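PDB 2EWC: translation initiation inhibitor from Streptococcus pyogenes, which is of unknown function but belongs to the highly conserved YjgF family and may inhibit translation initiation. Local coordinates for residues Y29-V34 with F46-R51; L60-Q65 with G116-K121; L69-W74 with G109-V114. One frame throughout, in Å; residues are numbered along the deposited sequence.

How the contacts relate
The three contacts tie one mixed sheet to itself and to a helix. Contacts 2 and 3 join the same two strands, 63-70 and 112-119, near their two ends, with centres about 22 Å apart on opposite sides of the chain's centre; both are largely buried and held by main-chain hydrogen bonds, bulged in contact 2, regular in contact 3 with an arginine grip and an aromatic pair. Contact 1, partly buried, has its centre about 6 Å from the chain's and sets helix 38-54 against the end of strand 24-30, where a carboxylate does the work. Cys-30 links it to contact 3 through a probable hydrogen bond to Val-114; Met-49 packs on Leu-60 of contact 2.

Contact 1: Y29-V34 with F46-R51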
loop_
_atom_site.group_PDB
_atom_site.type_symbol
_atom_site.label_atom_id
_atom_site.label_comp_id
_atom_site.label_asym_id
_atom_site.label_seq_id
_atom_site.Cartn_x
_atom_site.Cartn_y
_atom_site.Cartn_z
ATOM N N TYR B 29 -27.687 -30.742 -10.123
ATOM C CA TYR B 29 -28.030 -29.412 -10.652
ATOM C C TYR B 29 -29.558 -29.292 -10.730
ATOM O O TYR B 29 -30.252 -30.248 -11.097
ATOM C CB TYR B 29 -27.379 -29.137 -12.027
ATOM C CG TYR B 29 -27.870 -30.043 -13.136
ATOM C CD1 TYR B 29 -29.025 -29.731 -13.859
ATOM C CD2 TYR B 29 -27.178 -31.223 -13.459
ATOM C CE1 TYR B 29 -29.484 -30.574 -14.889
ATOM C CE2 TYR B 29 -27.617 -32.062 -14.469
ATOM C CZ TYR B 29 -28.773 -31.732 -15.187
ATOM O OH TYR B 29 -29.228 -32.564 -16.191
ATOM N N CYS B 30 -30.065 -28.127 -10.345
ATOM C CA CYS B 30 -31.483 -27.832 -10.351
ATOM C C CYS B 30 -31.800 -26.795 -11.406
ATOM O O CYS B 30 -31.134 -25.778 -11.513
ATOM C CB CYS B 30 -31.929 -27.292 -9.000
ATOM S SG CYS B 30 -31.694 -28.425 -7.641
ATOM N N VAL B 31 -32.878 -27.054 -12.125
ATOM C CA VAL B 31 -33.258 -26.324 -13.299
ATOM C C VAL B 31 -34.788 -26.254 -13.302
ATOM O O VAL B 31 -35.437 -27.204 -12.877
ATOM C CB VAL B 31 -32.679 -27.078 -14.536
ATOM C CG1 VAL B 31 -33.768 -27.770 -15.372
ATOM C CG2 VAL B 31 -31.873 -26.165 -15.354
ATOM N N GLY B 32 -35.361 -25.128 -13.733
ATOM C CA GLY B 32 -36.822 -24.963 -13.769
ATOM C C GLY B 32 -37.293 -23.815 -14.651
ATOM O O GLY B 32 -36.509 -22.908 -14.971
ATOM N N ASN B 33 -38.581 -23.836 -15.024
ATOM C CA ASN B 33 -39.191 -22.804 -15.880
ATOM C C ASN B 33 -38.357 -22.517 -17.130
ATOM O O ASN B 33 -38.104 -21.354 -17.422
ATOM C CB ASN B 33 -39.361 -21.489 -15.094
ATOM C CG ASN B 33 -40.386 -21.595 -13.972
ATOM O OD1 ASN B 33 -41.272 -22.436 -14.020
ATOM N ND2 ASN B 33 -40.265 -20.732 -12.952
ATOM N N VAL B 34 -37.887 -23.533 -17.859
ATOM C CA VAL B 34 -36.916 -23.215 -18.935
ATOM C C VAL B 34 -37.588 -22.613 -20.170
ATOM O O VAL B 34 -38.775 -22.852 -20.446
ATOM C CB VAL B 34 -35.859 -24.367 -19.292
ATOM C CG1 VAL B 34 -34.716 -23.824 -20.217
ATOM C CG2 VAL B 34 -35.215 -25.000 -18.021
ATOM N N PHE B 46 -34.849 -22.790 -7.993
ATOM C CA PHE B 46 -35.016 -22.860 -6.549
ATOM C C PHE B 46 -36.274 -23.658 -6.154
ATOM O O PHE B 46 -36.303 -24.260 -5.073
ATOM C CB PHE B 46 -35.070 -21.465 -5.920
ATOM C CG PHE B 46 -33.735 -20.740 -5.875
ATOM C CD1 PHE B 46 -32.547 -21.424 -5.671
ATOM C CD2 PHE B 46 -33.690 -19.351 -5.967
ATOM C CE1 PHE B 46 -31.323 -20.742 -5.600
ATOM C CE2 PHE B 46 -32.467 -18.664 -5.892
ATOM C CZ PHE B 46 -31.289 -19.365 -5.711
ATOM N N ASP B 47 -37.306 -23.639 -7.011
ATOM C CA ASP B 47 -38.486 -24.498 -6.822
ATOM C C ASP B 47 -38.085 -25.981 -6.891
ATOM O O ASP B 47 -38.579 -26.781 -6.077
ATOM C CB ASP B 47 -39.562 -24.246 -7.878
ATOM C CG ASP B 47 -40.272 -22.888 -7.736
ATOM O OD1 ASP B 47 -40.194 -22.229 -6.664
ATOM O OD2 ASP B 47 -40.956 -22.494 -8.724
ATOM N N GLU B 48 -37.226 -26.361 -7.849
ATOM C CA GLU B 48 -36.722 -27.743 -7.903
ATOM C C GLU B 48 -35.909 -28.084 -6.653
ATOM O O GLU B 48 -36.085 -29.171 -6.080
ATOM C CB GLU B 48 -35.886 -28.051 -9.156
ATOM C CG GLU B 48 -36.553 -29.021 -10.185
ATOM C CD GLU B 48 -35.558 -30.012 -10.879
ATOM O OE1 GLU B 48 -34.443 -29.615 -11.376
ATOM O OE2 GLU B 48 -35.924 -31.209 -10.964
HETATM N N MSE B 49 -35.036 -27.156 -6.235
HETATM C CA MSE B 49 -34.220 -27.333 -5.036
HETATM C C MSE B 49 -35.120 -27.614 -3.815
HETATM O O MSE B 49 -34.864 -28.565 -3.065
HETATM C CB MSE B 49 -33.304 -26.125 -4.796
HETATM C CG MSE B 49 -32.398 -26.247 -3.578
HETATM SE SE MSE B 49 -31.150 -24.930 -3.353
HETATM C CE MSE B 49 -32.156 -23.477 -3.295
ATOM N N GLU B 50 -36.171 -26.800 -3.642
ATOM C CA GLU B 50 -37.151 -27.003 -2.577
ATOM C C GLU B 50 -37.892 -28.335 -2.710
ATOM O O GLU B 50 -38.143 -29.010 -1.698
ATOM C CB GLU B 50 -38.177 -25.860 -2.529
ATOM C CG GLU B 50 -37.597 -24.540 -2.058
ATOM C CD GLU B 50 -38.650 -23.480 -1.803
ATOM O OE1 GLU B 50 -39.483 -23.211 -2.712
ATOM O OE2 GLU B 50 -38.644 -22.915 -0.677
ATOM N N ARG B 51 -38.283 -28.678 -3.941
ATOM C CA ARG B 51 -38.969 -29.940 -4.212
ATOM C C ARG B 51 -38.103 -31.091 -3.751
ATOM O O ARG B 51 -38.578 -31.986 -3.077
ATOM C CB ARG B 51 -39.277 -30.122 -5.706
ATOM C CG ARG B 51 -40.020 -31.442 -6.007
ATOM C CD ARG B 51 -40.292 -31.696 -7.494
ATOM N NE ARG B 51 -39.056 -31.915 -8.233
ATOM C CZ ARG B 51 -38.392 -33.068 -8.318
ATOM N NH1 ARG B 51 -38.840 -34.166 -7.720
ATOM N NH2 ARG B 51 -37.251 -33.115 -9.017
HETATM O O HOH W 1 -31.910 -31.515 -12.813
HETATM O O HOH W 2 -41.857 -20.270 -10.375
#
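Glu-48 leaves helix 38-54 with a first torsion of -110°, away from the usual staggered values, and a bend at chi2 brings its carboxylate to the backbone at Val-31. Cys-30 answers from the strand: SG stands anti to the carbonyl carbon (chi1 -61°), a position that carries the sulfur to the helix backbone. Helix 38-54 thus packs on the sheet beside strand 24-30, and Glu-48 spans the join.

The grip itself is a single straight hydrogen bond. Val-31 N donates to Glu-48 OE1 over 3.1 Å, at 170°, and meets the anti lone pair, the one turned away from the other oxygen. The same OE1 lies 3.0 Å from Val-31 O, a close approach of two acceptors. A water bound to Tyr-29 O also donates weakly to OE1. The other oxygen turns back to its own helix: Arg-51 NH2 reaches Glu-48 OE2 at 3.0 Å in a salt bridge, approaching from above the carboxylate plane while the oxygen stays close to the guanidinium plane. Arg-51 NH2 has a second partner in Asp-8, and Arg-52 bonds Tyr-29 O through NH1 while its NH2 makes a weak, long ion pair with OE2.

Beneath this polar arm the packing is apolar. Cys-30 SG lies 3.8 Å from Met-49 CA and 4.0 Å from CB of this selenomethionine, while Cys-30 CB faces Glu-48 CB. Farther along, a water joins Asn-33 ND2 to Asp-47 OD2.

Glu-48 thus uses one oxygen on the backbone just past strand 24-30 and the other on Arg-51. The influences on its ionisation oppose each other: Arg-51 and the Val-31 N-H would favour the charged form, whereas the approach of OE1 to Val-31 O would work against it and tend to raise the pKa.

Contact 2: L60-Q65 with G116-K121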
loop_
_atom_site.group_PDB
_atom_site.type_symbol
_atom_site.label_atom_id
_atom_site.label_comp_id
_atom_site.label_asym_id
_atom_site.label_seq_id
_atom_site.Cartn_x
_atom_site.Cartn_y
_atom_site.Cartn_z
ATOM N N LEU B 60 -35.087 -24.845 2.605
ATOM C CA LEU B 60 -33.946 -23.976 2.263
ATOM C C LEU B 60 -33.106 -23.524 3.467
ATOM O O LEU B 60 -31.924 -23.192 3.295
ATOM C CB LEU B 60 -34.420 -22.727 1.512
ATOM C CG LEU B 60 -35.064 -22.914 0.129
ATOM C CD1 LEU B 60 -35.465 -21.595 -0.467
ATOM C CD2 LEU B 60 -34.157 -23.655 -0.793
ATOM N N ASP B 61 -33.718 -23.483 4.661
ATOM C CA ASP B 61 -32.992 -23.209 5.906
ATOM C C ASP B 61 -31.894 -24.281 6.149
ATOM O O ASP B 61 -30.941 -24.017 6.870
ATOM C CB ASP B 61 -33.933 -23.166 7.122
ATOM C CG ASP B 61 -34.605 -21.776 7.367
ATOM O OD1 ASP B 61 -34.634 -20.865 6.484
ATOM O OD2 ASP B 61 -35.151 -21.621 8.488
ATOM N N ALA B 62 -32.033 -25.476 5.562
ATOM C CA ALA B 62 -31.009 -26.528 5.713
ATOM C C ALA B 62 -29.870 -26.393 4.721
ATOM O O ALA B 62 -28.868 -27.086 4.844
ATOM C CB ALA B 62 -31.629 -27.902 5.593
ATOM N N VAL B 63 -29.994 -25.503 3.737
ATOM C CA VAL B 63 -28.954 -25.437 2.709
ATOM C C VAL B 63 -27.700 -24.699 3.190
ATOM O O VAL B 63 -27.777 -23.558 3.636
ATOM C CB VAL B 63 -29.479 -24.846 1.397
ATOM C CG1 VAL B 63 -28.341 -24.816 0.331
ATOM C CG2 VAL B 63 -30.631 -25.688 0.886
ATOM N N VAL B 64 -26.553 -25.372 3.107
ATOM C CA VAL B 64 -25.296 -24.835 3.619
ATOM C C VAL B 64 -24.391 -24.250 2.534
ATOM O O VAL B 64 -23.609 -23.329 2.813
ATOM C CB VAL B 64 -24.505 -25.862 4.515
ATOM C CG1 VAL B 64 -25.356 -26.313 5.711
ATOM C CG2 VAL B 64 -24.008 -27.079 3.726
ATOM N N GLN B 65 -24.510 -24.749 1.307
ATOM C CA GLN B 65 -23.610 -24.324 0.222
ATOM C C GLN B 65 -24.316 -24.477 -1.113
ATOM O O GLN B 65 -25.066 -25.422 -1.302
ATOM C CB GLN B 65 -22.277 -25.115 0.236
ATOM C CG GLN B 65 -21.151 -24.455 -0.565
ATOM C CD GLN B 65 -21.219 -24.792 -2.053
ATOM O OE1 GLN B 65 -21.787 -25.814 -2.429
ATOM N NE2 GLN B 65 -20.638 -23.929 -2.907
ATOM N N GLY B 116 -26.211 -27.722 -4.782
ATOM C CA GLY B 116 -25.837 -27.401 -3.412
ATOM C C GLY B 116 -25.682 -28.593 -2.502
ATOM O O GLY B 116 -25.899 -29.746 -2.910
ATOM N N VAL B 117 -25.294 -28.285 -1.264
ATOM C CA VAL B 117 -25.222 -29.229 -0.175
ATOM C C VAL B 117 -26.216 -28.747 0.909
ATOM O O VAL B 117 -26.286 -27.561 1.194
ATOM C CB VAL B 117 -23.769 -29.295 0.412
ATOM C CG1 VAL B 117 -23.653 -30.400 1.440
ATOM C CG2 VAL B 117 -22.710 -29.494 -0.708
ATOM N N ALA B 118 -26.981 -29.661 1.490
ATOM C CA ALA B 118 -27.811 -29.363 2.669
ATOM C C ALA B 118 -27.381 -30.208 3.890
ATOM O O ALA B 118 -26.651 -31.192 3.744
ATOM C CB ALA B 118 -29.288 -29.577 2.350
ATOM N N TYR B 119 -27.844 -29.839 5.088
ATOM C CA TYR B 119 -27.424 -30.536 6.291
ATOM C C TYR B 119 -28.580 -30.717 7.257
ATOM O O TYR B 119 -29.437 -29.835 7.392
ATOM C CB TYR B 119 -26.317 -29.746 6.974
ATOM C CG TYR B 119 -25.887 -30.249 8.350
ATOM C CD1 TYR B 119 -24.958 -31.283 8.472
ATOM C CD2 TYR B 119 -26.373 -29.663 9.521
ATOM C CE1 TYR B 119 -24.524 -31.733 9.705
ATOM C CE2 TYR B 119 -25.941 -30.115 10.793
ATOM C CZ TYR B 119 -25.007 -31.159 10.858
ATOM O OH TYR B 119 -24.551 -31.642 12.062
ATOM N N SER B 120 -28.574 -31.858 7.939
ATOM C CA SER B 120 -29.535 -32.151 8.979
ATOM C C SER B 120 -28.971 -33.238 9.903
ATOM O O SER B 120 -28.831 -34.397 9.505
ATOM C CB SER B 120 -30.863 -32.595 8.377
ATOM O OG SER B 120 -31.838 -32.673 9.390
ATOM N N LYS B 121 -28.650 -32.842 11.127
ATOM C CA LYS B 121 -28.037 -33.739 12.119
ATOM C C LYS B 121 -28.968 -34.871 12.584
ATOM O O LYS B 121 -30.083 -34.611 13.033
ATOM C CB LYS B 121 -27.525 -32.916 13.321
ATOM C CG LYS B 121 -27.056 -33.709 14.556
ATOM C CD LYS B 121 -25.850 -34.581 14.260
ATOM C CE LYS B 121 -25.384 -35.343 15.502
ATOM N NZ LYS B 121 -24.514 -34.506 16.367
#
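One face of the Tyr-119 ring carries the backbone N of Lys-121, 3.8 Å above the plane and displaced toward the rim, and the ring also meets that of Phe-24 in the adjoining strand. The ring itself leads away from strand 63-70, because CG stands anti to the backbone N (chi1 172°); it is Tyr-119 CB that touches the partner strand, 3.8 Å from Val-64 CG1, the two side chains crossing obliquely.

The pairing of these strands illustrates the classic beta bulge. Val-63 faces Ala-118 as an antiparallel non-hydrogen-bonded pair, but Val-64 and Gln-65 then both face Val-117. The Val-117 carbonyl oxygen takes two donors: Val-64 N at 2.9 Å from Val-117 O, lying in the carbonyl plane, and Gln-65 N at 3.3 Å from the same oxygen, a weak bond. Regular pairing closes again on the far side, where Val-117 N donates to Gln-65 O. At the other end, strand 63-70 follows a short 3-10 segment, 60-62, and Tyr-119 N donates to Ala-62 O from 28° above the carbonyl plane.

Branched side chains fit around the extra residue. Val-64 places CG2 in the crowded position between its N and carbonyl carbon, 3.4 Å from Val-117 O and 4.0 Å from Val-117 CB. Val-63 CG1 lies 3.5 Å from Val-117 O. On the face bearing Val-63 and Ala-118, Leu-53 of helix 38-54 packs against both. Val-64 and Val-117 also meet Val-19 and Tyr-26, respectively, of a neighbouring subunit.

Chemically, Val-117 O is the pivot of the bulge: two amides share one acceptor, unequally, so that strand 63-70 accommodates an additional residue while its amides remain bonded.

Contact 3: L69-W74 with G109-V114; sequences LFRDVW and GLLFQV
Antiparallel strands 63-70 and 112-119, neighbours in the mixed sheet of this YjgF-family chain, form a regular pairing here that gives way to a loop gripped by an arginine. The first tight part lies within the sheet. Leu-69 and Gln-113 make a hydrogen-bonded pair, with Leu-69 N donating to Gln-113 O over 2.8 Å and Gln-113 N returning the bond to Leu-69 O.

One residue on, Phe-70 and Phe-112 form a non-hydrogen-bonded pair whose rings meet on the face turned to helix 38-54, where Ile-42 and Ala-45 pack against Phe-112. Different first torsions set up the T-shaped stack: Phe-70 CG is anti to its carbonyl carbon, Phe-112 CG anti to its backbone N (chi1 -179°). The side chains run alongside each other, yet the planes stand at 66°, so the edge of Phe-112 is driven onto one face of Phe-70, with CE1 of Phe-112 3.6 Å from CZ of Phe-70.

The loose, watery side is confined to Asp-72 and Leu-111 O. That oxygen accepts from Arg-71 N at 3.0 Å and from a water that in turn accepts from Asp-72 N. Asp-72 forms an Asx turn with Trp-74 N; its OD2 bonds to Gly-106 N of a neighbouring subunit and to a glycerol, probably from the crystallisation liquor, which may mark a pocket where Arg-71 and Asp-72 meet that subunit.

A second tight point adjoins it. Arg-71 bends at chi3 and lays the edge of its guanidinium against the loop, NH2 also bonding His-103 O: NE, 2.7 Å from Leu-110 O, and NH2, 3.0 Å from that oxygen, both donate to it side-on, with Leu-110 O only 3° out of the guanidinium plane.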
loop_
_atom_site.group_PDB
_atom_site.type_symbol
_atom_site.label_atom_id
_atom_site.label_comp_id
_atom_site.label_asym_id
_atom_site.label_seq_id
_atom_site.Cartn_x
_atom_site.Cartn_y
_atom_site.Cartn_z
ATOM N N LEU B 69 -24.816 -21.533 -11.502
ATOM C CA LEU B 69 -24.239 -21.543 -12.850
ATOM C C LEU B 69 -25.041 -20.611 -13.763
ATOM O O LEU B 69 -26.239 -20.798 -13.932
ATOM C CB LEU B 69 -24.219 -22.965 -13.441
ATOM C CG LEU B 69 -23.463 -24.112 -12.737
ATOM C CD1 LEU B 69 -23.490 -25.411 -13.577
ATOM C CD2 LEU B 69 -22.036 -23.752 -12.427
ATOM N N PHE B 70 -24.371 -19.642 -14.383
ATOM C CA PHE B 70 -25.057 -18.648 -15.204
ATOM C C PHE B 70 -24.502 -18.698 -16.618
ATOM O O PHE B 70 -23.278 -18.788 -16.809
ATOM C CB PHE B 70 -24.776 -17.225 -14.716
ATOM C CG PHE B 70 -25.350 -16.876 -13.361
ATOM C CD1 PHE B 70 -26.540 -16.137 -13.267
ATOM C CD2 PHE B 70 -24.661 -17.193 -12.198
ATOM C CE1 PHE B 70 -27.072 -15.791 -12.042
ATOM C CE2 PHE B 70 -25.179 -16.835 -10.947
ATOM C CZ PHE B 70 -26.394 -16.143 -10.865
ATOM N N ARG B 71 -25.373 -18.567 -17.610
ATOM C CA ARG B 71 -24.889 -18.298 -18.962
ATOM C C ARG B 71 -24.252 -16.883 -19.017
ATOM O O ARG B 71 -23.292 -16.658 -19.764
ATOM C CB ARG B 71 -26.043 -18.419 -19.968
ATOM C CG ARG B 71 -25.636 -18.275 -21.426
ATOM C CD ARG B 71 -26.855 -18.495 -22.344
ATOM N NE ARG B 71 -27.361 -19.879 -22.310
ATOM C CZ ARG B 71 -26.860 -20.906 -22.996
ATOM N NH1 ARG B 71 -25.798 -20.739 -23.803
ATOM N NH2 ARG B 71 -27.446 -22.106 -22.895
ATOM N N ASP B 72 -24.806 -15.954 -18.225
ATOM C CA ASP B 72 -24.320 -14.569 -18.085
ATOM C C ASP B 72 -24.195 -14.279 -16.588
ATOM O O ASP B 72 -25.201 -13.980 -15.942
ATOM C CB ASP B 72 -25.289 -13.546 -18.750
ATOM C CG ASP B 72 -24.784 -12.082 -18.657
ATOM O OD1 ASP B 72 -23.712 -11.834 -18.056
ATOM O OD2 ASP B 72 -25.454 -11.155 -19.199
ATOM N N VAL B 73 -22.975 -14.359 -16.057
ATOM C CA VAL B 73 -22.740 -14.197 -14.623
ATOM C C VAL B 73 -23.124 -12.793 -14.107
ATOM O O VAL B 73 -23.364 -12.608 -12.915
ATOM C CB VAL B 73 -21.276 -14.569 -14.247
ATOM C CG1 VAL B 73 -20.285 -13.491 -14.701
ATOM C CG2 VAL B 73 -21.160 -14.854 -12.751
ATOM N N TRP B 74 -23.197 -11.807 -15.000
ATOM C CA TRP B 74 -23.682 -10.464 -14.609
ATOM C C TRP B 74 -25.156 -10.414 -14.135
ATOM O O TRP B 74 -25.644 -9.362 -13.694
ATOM C CB TRP B 74 -23.442 -9.457 -15.719
ATOM C CG TRP B 74 -21.985 -9.193 -15.991
ATOM C CD1 TRP B 74 -21.194 -9.833 -16.913
ATOM C CD2 TRP B 74 -21.156 -8.215 -15.358
ATOM N NE1 TRP B 74 -19.913 -9.310 -16.880
ATOM C CE2 TRP B 74 -19.871 -8.311 -15.940
ATOM C CE3 TRP B 74 -21.373 -7.261 -14.345
ATOM C CZ2 TRP B 74 -18.801 -7.491 -15.545
ATOM C CZ3 TRP B 74 -20.328 -6.446 -13.962
ATOM C CH2 TRP B 74 -19.049 -6.569 -14.567
ATOM N N GLY B 109 -33.926 -20.070 -24.336
ATOM C CA GLY B 109 -32.789 -20.933 -24.037
ATOM C C GLY B 109 -32.598 -21.126 -22.541
ATOM O O GLY B 109 -33.268 -20.466 -21.741
ATOM N N LEU B 110 -31.675 -22.011 -22.162
ATOM C CA LEU B 110 -31.375 -22.260 -20.754
ATOM C C LEU B 110 -30.387 -21.222 -20.257
ATOM O O LEU B 110 -29.342 -21.025 -20.892
ATOM C CB LEU B 110 -30.784 -23.659 -20.566
ATOM C CG LEU B 110 -30.202 -24.025 -19.189
ATOM C CD1 LEU B 110 -31.312 -24.065 -18.077
ATOM C CD2 LEU B 110 -29.488 -25.378 -19.292
ATOM N N LEU B 111 -30.702 -20.563 -19.138
ATOM C CA LEU B 111 -29.880 -19.466 -18.621
ATOM C C LEU B 111 -29.222 -19.708 -17.271
ATOM O O LEU B 111 -28.302 -18.979 -16.893
ATOM C CB LEU B 111 -30.711 -18.161 -18.544
ATOM C CG LEU B 111 -31.478 -17.756 -19.817
ATOM C CD1 LEU B 111 -32.534 -16.651 -19.565
ATOM C CD2 LEU B 111 -30.517 -17.376 -21.002
ATOM N N PHE B 112 -29.696 -20.704 -16.528
ATOM C CA PHE B 112 -29.344 -20.805 -15.116
ATOM C C PHE B 112 -29.556 -22.212 -14.557
ATOM O O PHE B 112 -30.537 -22.882 -14.899
ATOM C CB PHE B 112 -30.173 -19.789 -14.325
ATOM C CG PHE B 112 -29.892 -19.786 -12.852
ATOM C CD1 PHE B 112 -28.791 -19.096 -12.340
ATOM C CD2 PHE B 112 -30.711 -20.494 -11.982
ATOM C CE1 PHE B 112 -28.515 -19.097 -10.964
ATOM C CE2 PHE B 112 -30.446 -20.514 -10.606
ATOM C CZ PHE B 112 -29.344 -19.793 -10.098
ATOM N N GLN B 113 -28.621 -22.655 -13.721
ATOM C CA GLN B 113 -28.753 -23.901 -12.967
ATOM C C GLN B 113 -28.206 -23.628 -11.588
ATOM O O GLN B 113 -27.407 -22.708 -11.420
ATOM C CB GLN B 113 -27.951 -25.038 -13.583
ATOM C CG GLN B 113 -28.404 -25.491 -14.965
ATOM C CD GLN B 113 -27.614 -26.708 -15.450
ATOM O OE1 GLN B 113 -26.552 -27.020 -14.916
ATOM N NE2 GLN B 113 -28.123 -27.386 -16.486
ATOM N N VAL B 114 -28.647 -24.409 -10.602
ATOM C CA VAL B 114 -28.071 -24.316 -9.274
ATOM C C VAL B 114 -27.901 -25.719 -8.679
ATOM O O VAL B 114 -28.642 -26.625 -9.008
ATOM C CB VAL B 114 -28.880 -23.349 -8.365
ATOM C CG1 VAL B 114 -30.311 -23.897 -8.032
ATOM C CG2 VAL B 114 -28.093 -23.007 -7.126
HETATM O O HOH W 3 -27.514 -16.104 -17.296
#